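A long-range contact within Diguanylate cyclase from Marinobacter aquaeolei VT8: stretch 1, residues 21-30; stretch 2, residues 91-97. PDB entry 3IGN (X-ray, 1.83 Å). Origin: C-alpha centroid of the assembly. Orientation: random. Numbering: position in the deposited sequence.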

# COMPACT_ATOMS: atom_id res chain seq x y z
N THR A 21 13.43 5.23 -1.78
CA THR A 21 13.72 5.07 -0.36
C THR A 21 12.95 3.90 0.23
O THR A 21 13.49 3.12 1.01
CB THR A 21 13.35 6.33 0.43
OG1 THR A 21 13.98 7.47 -0.17
CG2 THR A 21 13.81 6.20 1.87
N TRP A 22 11.67 3.78 -0.12
CA TRP A 22 10.86 2.70 0.41
C TRP A 22 11.47 1.36 0.01
O TRP A 22 11.57 0.47 0.85
CB TRP A 22 9.42 2.80 -0.09
CG TRP A 22 8.50 1.80 0.53
CD1 TRP A 22 8.01 1.80 1.81
CD2 TRP A 22 7.96 0.63 -0.11
NE1 TRP A 22 7.19 0.71 2.00
CE2 TRP A 22 7.15 -0.03 0.85
CE3 TRP A 22 8.08 0.08 -1.39
CZ2 TRP A 22 6.46 -1.21 0.56
CZ3 TRP A 22 7.40 -1.10 -1.68
CH2 TRP A 22 6.60 -1.74 -0.71
N GLU A 23 11.89 1.22 -1.25
CA GLU A 23 12.49 -0.03 -1.70
C GLU A 23 13.77 -0.35 -0.93
O GLU A 23 14.06 -1.52 -0.66
CB GLU A 23 12.78 0.01 -3.21
CG GLU A 23 11.58 -0.39 -4.06
CD GLU A 23 11.92 -0.56 -5.54
OE1 GLU A 23 13.09 -0.81 -5.86
OE2 GLU A 23 10.99 -0.45 -6.37
N ASN A 24 14.54 0.67 -0.60
CA ASN A 24 15.77 0.44 0.16
C ASN A 24 15.40 -0.15 1.52
O ASN A 24 16.13 -1.00 2.05
CB ASN A 24 16.54 1.75 0.34
CG ASN A 24 17.79 1.58 1.19
OD1 ASN A 24 17.78 1.86 2.38
ND2 ASN A 24 18.86 1.09 0.57
N LEU A 25 14.28 0.29 2.08
CA LEU A 25 13.79 -0.20 3.38
C LEU A 25 13.27 -1.63 3.24
O LEU A 25 13.46 -2.47 4.13
CB LEU A 25 12.69 0.71 3.92
CG LEU A 25 13.09 1.74 4.99
CD1 LEU A 25 14.45 2.31 4.70
CD2 LEU A 25 12.04 2.83 5.07
N VAL A 26 12.61 -1.92 2.12
CA VAL A 26 12.12 -3.28 1.86
C VAL A 26 13.32 -4.22 1.80
O VAL A 26 13.31 -5.31 2.38
CB VAL A 26 11.37 -3.37 0.51
CG1 VAL A 26 11.02 -4.83 0.21
CG2 VAL A 26 10.11 -2.55 0.56
N ASP A 27 14.36 -3.79 1.10
CA ASP A 27 15.57 -4.59 0.96
C ASP A 27 16.22 -4.79 2.33
O ASP A 27 16.71 -5.89 2.64
CB ASP A 27 16.55 -3.90 -0.01
CG ASP A 27 17.78 -4.74 -0.31
OD1 ASP A 27 17.72 -5.98 -0.19
OD2 ASP A 27 18.81 -4.16 -0.70
N ALA A 28 16.22 -3.75 3.16
CA ALA A 28 16.81 -3.85 4.50
C ALA A 28 16.03 -4.85 5.35
O ALA A 28 16.63 -5.66 6.07
CB ALA A 28 16.82 -2.49 5.17
N GLU A 29 14.70 -4.81 5.27
CA GLU A 29 13.90 -5.75 6.04
C GLU A 29 14.09 -7.18 5.53
O GLU A 29 14.11 -8.13 6.32
CB GLU A 29 12.42 -5.36 5.99
CG GLU A 29 11.51 -6.16 6.94
CD GLU A 29 11.82 -5.92 8.42
OE1 GLU A 29 12.21 -4.80 8.80
OE2 GLU A 29 11.66 -6.86 9.22
N TYR A 30 14.24 -7.33 4.22
CA TYR A 30 14.47 -8.64 3.61
C TYR A 30 15.76 -9.26 4.15
O TYR A 30 15.78 -10.44 4.53
CB TYR A 30 14.57 -8.51 2.08
CG TYR A 30 14.97 -9.79 1.38
CD1 TYR A 30 14.02 -10.78 1.10
CD2 TYR A 30 16.29 -10.03 1.03
CE1 TYR A 30 14.38 -11.98 0.51
CE2 TYR A 30 16.67 -11.24 0.43
CZ TYR A 30 15.71 -12.21 0.18
OH TYR A 30 16.07 -13.42 -0.35
N PHE A 91 0.55 2.01 -3.60
CA PHE A 91 1.20 2.24 -2.31
C PHE A 91 1.74 0.92 -1.77
O PHE A 91 1.28 -0.15 -2.15
CB PHE A 91 0.21 2.80 -1.29
CG PHE A 91 -0.41 4.10 -1.70
CD1 PHE A 91 0.04 5.30 -1.16
CD2 PHE A 91 -1.47 4.13 -2.61
CE1 PHE A 91 -0.56 6.52 -1.52
CE2 PHE A 91 -2.07 5.33 -2.97
CZ PHE A 91 -1.61 6.53 -2.42
N GLY A 92 2.72 1.00 -0.88
CA GLY A 92 3.27 -0.20 -0.29
C GLY A 92 3.48 0.04 1.20
O GLY A 92 3.66 1.18 1.62
N ILE A 93 3.43 -1.01 1.99
CA ILE A 93 3.67 -0.88 3.43
C ILE A 93 4.50 -2.07 3.89
O ILE A 93 4.23 -3.21 3.50
CB ILE A 93 2.36 -0.92 4.27
CG1 ILE A 93 1.25 -0.10 3.61
CG2 ILE A 93 2.63 -0.35 5.65
CD1 ILE A 93 -0.09 -0.27 4.31
N ILE A 94 5.51 -1.80 4.72
CA ILE A 94 6.34 -2.86 5.27
C ILE A 94 5.78 -3.05 6.66
O ILE A 94 5.60 -2.08 7.40
CB ILE A 94 7.82 -2.44 5.39
CG1 ILE A 94 8.40 -2.13 4.02
CG2 ILE A 94 8.64 -3.57 6.05
CD1 ILE A 94 9.81 -1.52 4.05
N LEU A 95 5.46 -4.29 7.01
CA LEU A 95 4.91 -4.57 8.33
C LEU A 95 5.84 -5.53 9.07
O LEU A 95 5.72 -6.75 8.96
CB LEU A 95 3.52 -5.19 8.19
CG LEU A 95 2.49 -4.43 7.34
CD1 LEU A 95 1.22 -5.28 7.23
CD2 LEU A 95 2.17 -3.08 7.98
N PRO A 96 6.79 -4.99 9.84
CA PRO A 96 7.72 -5.86 10.57
C PRO A 96 7.04 -6.55 11.75
O PRO A 96 6.06 -6.05 12.30
CB PRO A 96 8.81 -4.88 11.01
CG PRO A 96 8.04 -3.63 11.27
CD PRO A 96 7.10 -3.56 10.07
N GLU A 97 7.57 -7.72 12.12
CA GLU A 97 7.07 -8.50 13.24
C GLU A 97 5.59 -8.78 13.10
O GLU A 97 4.88 -8.90 14.10
CB GLU A 97 7.32 -7.75 14.54
CG GLU A 97 8.78 -7.56 14.91
CD GLU A 97 9.45 -8.88 15.23
OE1 GLU A 97 8.77 -9.77 15.80
OE2 GLU A 97 10.65 -9.02 14.93

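When a helix packs on a strand, rotamers often decide how the space between the two backbones is filled, and this diguanylate cyclase gives a compact example. Helix 21-30 and strand 91-96 run in broadly the same direction, 28° apart, with axes 9.4 Å apart at closest approach. No hydrogen bond joins them; the contact rests on shape.

Trp22 points toward the strand, and its t rotamer (chi1 -174°, chi2 73°) carries the indole across the gap until Trp22 CZ2 lies 3.3 Å from Gly92 C and 3.4 Å from Ile93 N. Such an approach to main-chain atoms needs glycine: an ideal CB on Gly92 would sit 2.3 Å from Trp22 CH2, a clash.

Two residues on, Ile94 supplies the reciprocal projection. With chi1 m and chi2 t its chain is extended, so that Ile94 CD1 reaches the helix backbone, 3.4 Å from Val26 N and 3.6 Å from Leu25 C. Ile94 CD1 also meets Leu25 CB at 3.6 Å and Val26 CG2 at 3.7 Å, while Ile94 CG1 packs 4.0 Å from Trp22 CE2. Because the place of Leu25 CB does not depend on chi1, the between-wells chi1 of -100° does not set this contact.

Glu29, t then p, contributes its aliphatic portion, Glu29 CG lying 4.0 Å from Ile94 CG2. Glu29 OE2, hydrogen-bonded elsewhere in the structure, is 3.9 Å from Pro96 CB.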